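Local coordinates for protein 5'-nucleotidase SurE (Aquifex aeolicus, PDB 2WQK) that probably removes the phosphate from nucleoside 5'-monophosphates, as a SurE-family nucleotidase that uses one divalent metal cation per subunit, at residues A[126-131]-A[219-224]; A[189-194]-A[199-204]. All coordinates share one frame; numbering follows the deposited sequence.

Contact 1: A[126-131]-A[219-224]; sequences SAFGRE and WAVLNG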
ATOM      1  N   SER A 126       5.559 -24.688  -0.856  1.00 11.12           N
ATOM      2  CA  SER A 126       4.986 -23.972   0.288  1.00 11.71           C
ATOM      3  C   SER A 126       4.976 -24.888   1.510  1.00 12.22           C
ATOM      4  O   SER A 126       4.756 -26.078   1.374  1.00 12.99           O
ATOM      5  CB  SER A 126       3.548 -23.542  -0.041  1.00 11.23           C
ATOM      6  OG  SER A 126       3.555 -22.698  -1.171  1.00 11.88           O
ATOM      7  N   ALA A 127       5.233 -24.283   2.677  1.00 13.29           N
ATOM      8  CA  ALA A 127       5.217 -24.969   3.979  1.00 13.96           C
ATOM      9  C   ALA A 127       3.818 -24.948   4.618  1.00 15.42           C
ATOM     10  O   ALA A 127       3.261 -23.869   4.831  1.00 16.29           O
ATOM     11  CB  ALA A 127       6.229 -24.283   4.939  1.00 13.89           C
ATOM     12  N   PHE A 128       3.313 -26.124   4.965  1.00 16.75           N
ATOM     13  CA  PHE A 128       2.037 -26.252   5.667  1.00 17.92           C
ATOM     14  C   PHE A 128       2.340 -26.234   7.150  1.00 20.75           C
ATOM     15  O   PHE A 128       2.592 -27.279   7.780  1.00 22.52           O
ATOM     16  CB  PHE A 128       1.306 -27.527   5.274  1.00 18.27           C
ATOM     17  CG  PHE A 128      -0.001 -27.734   6.026  1.00 19.05           C
ATOM     18  CD1 PHE A 128      -1.104 -26.923   5.748  1.00 18.75           C
ATOM     19  CD2 PHE A 128      -0.142 -28.757   6.941  1.00 19.42           C
ATOM     20  CE1 PHE A 128      -2.302 -27.094   6.361  1.00 21.13           C
ATOM     21  CE2 PHE A 128      -1.361 -28.947   7.574  1.00 20.00           C
ATOM     22  CZ  PHE A 128      -2.433 -28.115   7.284  1.00 20.09           C
ATOM     23  N   GLY A 129       2.383 -25.009   7.648  1.00 23.68           N
ATOM     24  CA  GLY A 129       2.650 -24.707   9.062  1.00 26.96           C
ATOM     25  C   GLY A 129       2.410 -23.233   9.270  1.00 29.19           C
ATOM     26  O   GLY A 129       2.295 -22.448   8.297  1.00 29.83           O
ATOM     27  N   ARG A 130       2.350 -22.832  10.531  1.00 32.76           N
ATOM     28  CA  ARG A 130       2.200 -21.401  10.876  1.00 34.89           C
ATOM     29  C   ARG A 130       3.419 -20.931  11.659  1.00 35.71           C
ATOM     30  O   ARG A 130       4.082 -19.966  11.264  1.00 37.50           O
ATOM     31  CB  ARG A 130       0.933 -21.168  11.706  1.00 35.45           C
ATOM     32  CG  ARG A 130      -0.386 -21.312  10.930  1.00 37.11           C
ATOM     33  CD  ARG A 130      -1.502 -21.828  11.831  0.10 36.37           C
ATOM     34  NE  ARG A 130      -2.831 -21.565  11.279  0.10 35.72           N
ATOM     35  CZ  ARG A 130      -3.519 -20.435  11.438  0.10 35.19           C
ATOM     36  NH1 ARG A 130      -3.021 -19.417  12.135  0.10 34.85           N
ATOM     37  NH2 ARG A 130      -4.723 -20.318  10.889  0.10 35.14           N
ATOM     38  N   GLU A 131       3.706 -21.636  12.755  1.00 35.70           N
ATOM     39  CA  GLU A 131       4.768 -21.260  13.688  1.00 34.92           C
ATOM     40  C   GLU A 131       5.884 -22.288  13.665  1.00 33.02           C
ATOM     41  O   GLU A 131       5.644 -23.487  13.450  1.00 32.28           O
ATOM     42  CB  GLU A 131       4.229 -21.175  15.132  1.00 35.73           C
ATOM     43  CG  GLU A 131       3.286 -20.006  15.435  1.00 36.60           C
ATOM     44  CD  GLU A 131       2.673 -20.096  16.821  0.10 36.18           C
ATOM     45  OE1 GLU A 131       3.361 -20.561  17.755  0.10 35.84           O
ATOM     46  OE2 GLU A 131       1.499 -19.698  16.978  0.10 36.20           O
ATOM     47  N   TRP A 219      -5.971 -32.868   2.244  1.00 15.00           N
ATOM     48  CA  TRP A 219      -5.952 -34.156   2.998  1.00 15.53           C
ATOM     49  C   TRP A 219      -4.531 -34.660   3.139  1.00 15.33           C
ATOM     50  O   TRP A 219      -4.121 -35.126   4.215  1.00 16.98           O
ATOM     51  CB  TRP A 219      -6.833 -35.216   2.318  1.00 16.85           C
ATOM     52  CG  TRP A 219      -6.966 -36.497   3.094  1.00 18.82           C
ATOM     53  CD1 TRP A 219      -8.012 -36.849   3.909  1.00 20.59           C
ATOM     54  CD2 TRP A 219      -6.027 -37.585   3.145  1.00 20.47           C
ATOM     55  NE1 TRP A 219      -7.755 -38.080   4.466  1.00 21.58           N
ATOM     56  CE2 TRP A 219      -6.566 -38.563   4.002  1.00 21.61           C
ATOM     57  CE3 TRP A 219      -4.795 -37.838   2.537  1.00 20.98           C
ATOM     58  CZ2 TRP A 219      -5.892 -39.735   4.304  1.00 21.22           C
ATOM     59  CZ3 TRP A 219      -4.129 -39.032   2.832  1.00 20.90           C
ATOM     60  CH2 TRP A 219      -4.686 -39.961   3.693  1.00 21.53           C
ATOM     61  N   ALA A 220      -3.737 -34.562   2.071  1.00 15.48           N
ATOM     62  CA  ALA A 220      -2.374 -35.112   2.089  1.00 13.96           C
ATOM     63  C   ALA A 220      -1.585 -34.437   3.202  1.00 14.66           C
ATOM     64  O   ALA A 220      -0.995 -35.128   4.060  1.00 16.00           O
ATOM     65  CB  ALA A 220      -1.693 -34.899   0.708  1.00 14.64           C
ATOM     66  N   VAL A 221      -1.545 -33.107   3.226  1.00 14.54           N
ATOM     67  CA  VAL A 221      -0.707 -32.404   4.207  1.00 15.39           C
ATOM     68  C   VAL A 221      -1.251 -32.542   5.634  1.00 15.88           C
ATOM     69  O   VAL A 221      -0.454 -32.632   6.581  1.00 16.78           O
ATOM     70  CB  VAL A 221      -0.446 -30.933   3.822  1.00 15.60           C
ATOM     71  CG1 VAL A 221       0.389 -30.890   2.534  1.00 16.68           C
ATOM     72  CG2 VAL A 221      -1.740 -30.142   3.687  1.00 16.67           C
ATOM     73  N   LEU A 222      -2.572 -32.563   5.786  1.00 16.62           N
ATOM     74  CA  LEU A 222      -3.199 -32.751   7.110  1.00 18.13           C
ATOM     75  C   LEU A 222      -2.808 -34.100   7.712  1.00 19.08           C
ATOM     76  O   LEU A 222      -2.810 -34.272   8.960  1.00 20.24           O
ATOM     77  CB  LEU A 222      -4.728 -32.625   7.018  1.00 18.53           C
ATOM     78  CG  LEU A 222      -5.266 -31.188   6.989  1.00 19.77           C
ATOM     79  CD1 LEU A 222      -6.735 -31.123   6.451  1.00 20.07           C
ATOM     80  CD2 LEU A 222      -5.130 -30.500   8.397  1.00 21.72           C
ATOM     81  N   ASN A 223      -2.531 -35.069   6.845  1.00 19.04           N
ATOM     82  CA  ASN A 223      -2.172 -36.423   7.258  1.00 19.11           C
ATOM     83  C   ASN A 223      -0.685 -36.747   7.161  1.00 19.30           C
ATOM     84  O   ASN A 223      -0.297 -37.921   7.241  1.00 21.17           O
ATOM     85  CB  ASN A 223      -3.017 -37.424   6.487  1.00 19.29           C
ATOM     86  CG  ASN A 223      -4.484 -37.424   6.968  1.00 21.39           C
ATOM     87  OD1 ASN A 223      -4.804 -38.095   7.981  1.00 23.94           O
ATOM     88  ND2 ASN A 223      -5.371 -36.664   6.295  1.00 21.62           N
ATOM     89  N   GLY A 224       0.156 -35.726   6.983  1.00 18.35           N
ATOM     90  CA  GLY A 224       1.604 -35.910   7.058  1.00 17.68           C
ATOM     91  C   GLY A 224       2.306 -36.331   5.787  1.00 18.04           C
ATOM     92  O   GLY A 224       3.453 -36.750   5.809  1.00 17.54           O
TER
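F128 and V221 carry most of this contact, and L222 adds a smaller share. The phenyl ring of F128 lies against the last turn of helix 217-222. V221 sets one methyl on it: CG2 stands 3.7 Å from the centroid of the F128 ring, only 9° off the ring normal. This is a CH-pi contact over the middle of a face. F128 CG is anti to its own backbone N (chi1 177°), which carries the ring out from the strand end to the helix. L222 meets the same ring differently. Its CB points away from strand 122-128, but the branch turns back, and L222 CD2 comes to 3.8 Å from F128 CZ. No hydrogen bond crosses between the segments; the contact is essentially apolar packing. L99 also packs on F128, and V221 touches N163 and S227 of the neighbouring strands.

Just past these residues the helix ends. W219 O accepts from N223 N and N223 ND2, which reach it from opposite faces of its plane. The ND2 bond is 2.9 Å long to W219 O. G224, with positive phi, is the C-prime residue of a Schellman motif that closes the helix. The contact therefore joins the end of a strand of the central mixed sheet to a Schellman-capped helix end, within an alpha/beta fold.

Contact 2: A[189-194]-A[199-204]; sequences VFKYID and PFYWIA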
ATOM      1  N   VAL A 189     -19.760 -15.477   9.046  1.00 20.99           N
ATOM      2  CA  VAL A 189     -19.569 -14.022   9.165  1.00 21.17           C
ATOM      3  C   VAL A 189     -20.126 -13.559  10.504  1.00 21.48           C
ATOM      4  O   VAL A 189     -21.261 -13.926  10.891  1.00 22.81           O
ATOM      5  CB  VAL A 189     -20.235 -13.242   8.004  1.00 20.70           C
ATOM      6  CG1 VAL A 189     -20.034 -11.759   8.180  1.00 20.04           C
ATOM      7  CG2 VAL A 189     -19.691 -13.746   6.654  1.00 21.43           C
ATOM      8  N   PHE A 190     -19.300 -12.825  11.239  1.00 21.81           N
ATOM      9  CA  PHE A 190     -19.676 -12.265  12.560  1.00 22.75           C
ATOM     10  C   PHE A 190     -19.956 -10.776  12.353  1.00 21.96           C
ATOM     11  O   PHE A 190     -19.218 -10.112  11.638  1.00 21.66           O
ATOM     12  CB  PHE A 190     -18.553 -12.465  13.564  1.00 24.25           C
ATOM     13  CG  PHE A 190     -18.347 -13.918  13.969  1.00 26.50           C
ATOM     14  CD1 PHE A 190     -18.864 -14.392  15.163  1.00 30.56           C
ATOM     15  CD2 PHE A 190     -17.660 -14.804  13.148  1.00 27.68           C
ATOM     16  CE1 PHE A 190     -18.693 -15.726  15.533  1.00 31.55           C
ATOM     17  CE2 PHE A 190     -17.485 -16.144  13.506  1.00 29.55           C
ATOM     18  CZ  PHE A 190     -17.998 -16.604  14.711  1.00 31.17           C
ATOM     19  N   LYS A 191     -21.023 -10.264  12.964  1.00 21.44           N
ATOM     20  CA  LYS A 191     -21.417  -8.875  12.862  1.00 20.68           C
ATOM     21  C   LYS A 191     -21.088  -8.161  14.178  1.00 20.38           C
ATOM     22  O   LYS A 191     -21.343  -8.694  15.286  1.00 21.03           O
ATOM     23  CB  LYS A 191     -22.933  -8.736  12.615  1.00 20.43           C
ATOM     24  CG  LYS A 191     -23.382  -7.323  12.328  1.00 22.52           C
ATOM     25  CD  LYS A 191     -24.853  -7.262  11.943  1.00 25.67           C
ATOM     26  CE  LYS A 191     -25.307  -5.845  11.678  1.00 28.23           C
ATOM     27  NZ  LYS A 191     -26.806  -5.813  11.423  1.00 31.58           N
ATOM     28  N   TYR A 192     -20.596  -6.942  14.022  1.00 19.11           N
ATOM     29  CA  TYR A 192     -20.271  -6.039  15.124  1.00 19.40           C
ATOM     30  C   TYR A 192     -20.874  -4.680  14.847  1.00 19.27           C
ATOM     31  O   TYR A 192     -21.238  -4.380  13.688  1.00 19.99           O
ATOM     32  CB  TYR A 192     -18.767  -5.897  15.242  1.00 19.15           C
ATOM     33  CG  TYR A 192     -18.019  -7.168  15.566  1.00 17.68           C
ATOM     34  CD1 TYR A 192     -17.693  -7.501  16.864  1.00 17.28           C
ATOM     35  CD2 TYR A 192     -17.591  -8.012  14.558  1.00 19.06           C
ATOM     36  CE1 TYR A 192     -16.961  -8.655  17.142  1.00 18.36           C
ATOM     37  CE2 TYR A 192     -16.880  -9.162  14.831  1.00 19.30           C
ATOM     38  CZ  TYR A 192     -16.556  -9.472  16.128  1.00 19.48           C
ATOM     39  OH  TYR A 192     -15.830 -10.601  16.387  1.00 21.98           O
ATOM     40  N   ILE A 193     -20.947  -3.837  15.888  1.00 19.49           N
ATOM     41  CA  ILE A 193     -21.302  -2.422  15.709  1.00 20.29           C
ATOM     42  C   ILE A 193     -20.163  -1.497  16.141  1.00 20.27           C
ATOM     43  O   ILE A 193     -19.607  -1.673  17.226  1.00 19.61           O
ATOM     44  CB  ILE A 193     -22.610  -2.081  16.458  1.00 21.35           C
ATOM     45  CG1 ILE A 193     -23.732  -3.020  16.005  1.00 23.13           C
ATOM     46  CG2 ILE A 193     -22.968  -0.620  16.257  1.00 21.88           C
ATOM     47  CD1 ILE A 193     -24.216  -2.749  14.590  1.00 26.72           C
ATOM     48  N   ASP A 194     -19.759  -0.573  15.267  1.00 20.55           N
ATOM     49  CA  ASP A 194     -18.627   0.302  15.560  1.00 20.64           C
ATOM     50  C   ASP A 194     -19.028   1.390  16.589  1.00 21.16           C
ATOM     51  O   ASP A 194     -20.196   1.507  16.958  1.00 20.79           O
ATOM     52  CB  ASP A 194     -17.964   0.848  14.265  1.00 21.08           C
ATOM     53  CG  ASP A 194     -18.757   1.977  13.587  1.00 22.30           C
ATOM     54  OD1 ASP A 194     -19.591   2.653  14.243  1.00 24.26           O
ATOM     55  OD2 ASP A 194     -18.513   2.220  12.374  1.00 24.64           O
ATOM     56  N   PRO A 199     -22.430  -0.815  11.179  1.00 23.57           N
ATOM     57  CA  PRO A 199     -22.040  -2.220  11.182  1.00 22.45           C
ATOM     58  C   PRO A 199     -20.698  -2.516  10.560  1.00 21.02           C
ATOM     59  O   PRO A 199     -20.264  -1.860   9.598  1.00 21.66           O
ATOM     60  CB  PRO A 199     -23.160  -2.914  10.396  1.00 23.62           C
ATOM     61  CG  PRO A 199     -23.621  -1.872   9.440  1.00 24.39           C
ATOM     62  CD  PRO A 199     -23.465  -0.543  10.149  1.00 24.79           C
ATOM     63  N   PHE A 200     -20.064  -3.550  11.091  1.00 18.87           N
ATOM     64  CA  PHE A 200     -18.881  -4.117  10.429  1.00 17.67           C
ATOM     65  C   PHE A 200     -18.853  -5.619  10.669  1.00 16.97           C
ATOM     66  O   PHE A 200     -19.586  -6.146  11.518  1.00 18.49           O
ATOM     67  CB  PHE A 200     -17.576  -3.418  10.817  1.00 17.21           C
ATOM     68  CG  PHE A 200     -17.148  -3.609  12.258  1.00 17.12           C
ATOM     69  CD1 PHE A 200     -16.118  -4.486  12.569  1.00 16.93           C
ATOM     70  CD2 PHE A 200     -17.691  -2.864  13.296  1.00 15.67           C
ATOM     71  CE1 PHE A 200     -15.678  -4.655  13.883  1.00 18.24           C
ATOM     72  CE2 PHE A 200     -17.235  -3.029  14.618  1.00 16.18           C
ATOM     73  CZ  PHE A 200     -16.220  -3.897  14.895  1.00 15.70           C
ATOM     74  N   TYR A 201     -18.057  -6.317   9.870  1.00 16.16           N
ATOM     75  CA  TYR A 201     -18.199  -7.761   9.733  1.00 16.97           C
ATOM     76  C   TYR A 201     -16.832  -8.408   9.794  1.00 17.06           C
ATOM     77  O   TYR A 201     -15.845  -7.796   9.412  1.00 19.26           O
ATOM     78  CB  TYR A 201     -18.888  -8.119   8.396  1.00 17.87           C
ATOM     79  CG  TYR A 201     -20.260  -7.500   8.321  1.00 17.28           C
ATOM     80  CD1 TYR A 201     -21.373  -8.174   8.842  1.00 19.10           C
ATOM     81  CD2 TYR A 201     -20.435  -6.211   7.815  1.00 17.36           C
ATOM     82  CE1 TYR A 201     -22.622  -7.588   8.844  1.00 19.03           C
ATOM     83  CE2 TYR A 201     -21.712  -5.612   7.793  1.00 18.08           C
ATOM     84  CZ  TYR A 201     -22.782  -6.311   8.329  1.00 17.71           C
ATOM     85  OH  TYR A 201     -24.047  -5.714   8.282  1.00 20.95           O
ATOM     86  N   TRP A 202     -16.776  -9.639  10.248  1.00 16.32           N
ATOM     87  CA  TRP A 202     -15.523 -10.379  10.241  1.00 16.70           C
ATOM     88  C   TRP A 202     -15.839 -11.753   9.644  1.00 17.78           C
ATOM     89  O   TRP A 202     -16.663 -12.480  10.171  1.00 18.64           O
ATOM     90  CB  TRP A 202     -14.965 -10.519  11.672  1.00 17.36           C
ATOM     91  CG  TRP A 202     -13.483 -10.802  11.713  1.00 17.81           C
ATOM     92  CD1 TRP A 202     -12.800 -11.713  10.971  1.00 20.85           C
ATOM     93  CD2 TRP A 202     -12.528 -10.145  12.533  1.00 17.88           C
ATOM     94  NE1 TRP A 202     -11.459 -11.662  11.266  1.00 20.92           N
ATOM     95  CE2 TRP A 202     -11.258 -10.717  12.242  1.00 18.68           C
ATOM     96  CE3 TRP A 202     -12.607  -9.146  13.490  1.00 18.74           C
ATOM     97  CZ2 TRP A 202     -10.065 -10.282  12.869  1.00 17.91           C
ATOM     98  CZ3 TRP A 202     -11.424  -8.745  14.136  1.00 19.83           C
ATOM     99  CH2 TRP A 202     -10.179  -9.301  13.807  1.00 19.50           C
ATOM    100  N   ILE A 203     -15.195 -12.061   8.524  1.00 19.09           N
ATOM    101  CA  ILE A 203     -15.321 -13.354   7.876  1.00 19.89           C
ATOM    102  C   ILE A 203     -14.380 -14.333   8.572  1.00 20.67           C
ATOM    103  O   ILE A 203     -13.139 -14.147   8.568  1.00 21.89           O
ATOM    104  CB  ILE A 203     -14.982 -13.294   6.378  1.00 20.67           C
ATOM    105  CG1 ILE A 203     -15.783 -12.182   5.676  1.00 19.36           C
ATOM    106  CG2 ILE A 203     -15.234 -14.648   5.746  1.00 21.74           C
ATOM    107  CD1 ILE A 203     -15.402 -11.976   4.181  1.00 19.12           C
ATOM    108  N   ALA A 204     -14.972 -15.326   9.224  1.00 22.89           N
ATOM    109  CA  ALA A 204     -14.198 -16.314   9.978  1.00 23.66           C
ATOM    110  C   ALA A 204     -14.138 -17.644   9.258  1.00 24.56           C
ATOM    111  O   ALA A 204     -15.131 -18.066   8.646  1.00 24.84           O
ATOM    112  CB  ALA A 204     -14.785 -16.524  11.376  1.00 23.99           C
TER
HETATM  113  O   HOH W   1     -26.442  -7.190   8.908  0.50 18.61           O
HETATM  114  O   HOH W   2     -18.521   0.458  10.442  1.00 30.62           O
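Y192 and F200 form the apolar centre of this hairpin. Y192 CB sits over one face of the F200 ring, 3.4 Å from its centroid, in a CH-pi contact displaced toward the rim. The two rings are nearly parallel, with planes at 16°, but they are slid apart and barely overlap. F200 CG lies between its backbone N and carbonyl carbon (chi1 67°), which folds the ring back under Y192. Farther along the same face of the sheet, Y192 CE2 rests on W202 CB. A204 CB meets the edge of the F190 ring, 3.5 Å from F190 CE2.

Four backbone hydrogen bonds join the strands through the pairs F190-W202 and Y192-F200. The straightest runs from F190 N to W202 O, at 174°. On the other face the extended K191 chain runs alongside the Y201 ring, with K191 CG 3.6 Å from Y201 CE1.

The polar edge follows. One water bridges K191 NZ and Y201 OH. A second lies within hydrogen-bonding distance of D194 OD2 and P199 O, with more acceptors around it than protons. D194 OD1 accepts from Y196 N and K198 N in the connecting turn. Y192 OH bonds to I193 O of the third subunit, and W202 NE1 to F48 O of the second. The chemistry implies a backbone-held hairpin whose aromatic groups and outer strand edge also meet other subunits, consistent with a role in the tetramer.

Contact 1 belongs to the body of the subunit, and contact 2 to a hairpin that projects from it. Their centres are about 29 Å apart, and their nearest atoms about 10 Å, so they do not touch. The centre of contact 1 is about 14 Å from the centre of the chain, that of contact 2 about 31 Å. Between 126-131 and 219-224 the chain first builds more of the body, then runs out through the hairpin and back. Contact 1 is nearer the metal: the F128 side chain is about 10 Å from that of N94, a sodium ligand, and about 13 Å from the sodium ion. Contact 2 meets other subunits, whereas no other chain touches contact 1.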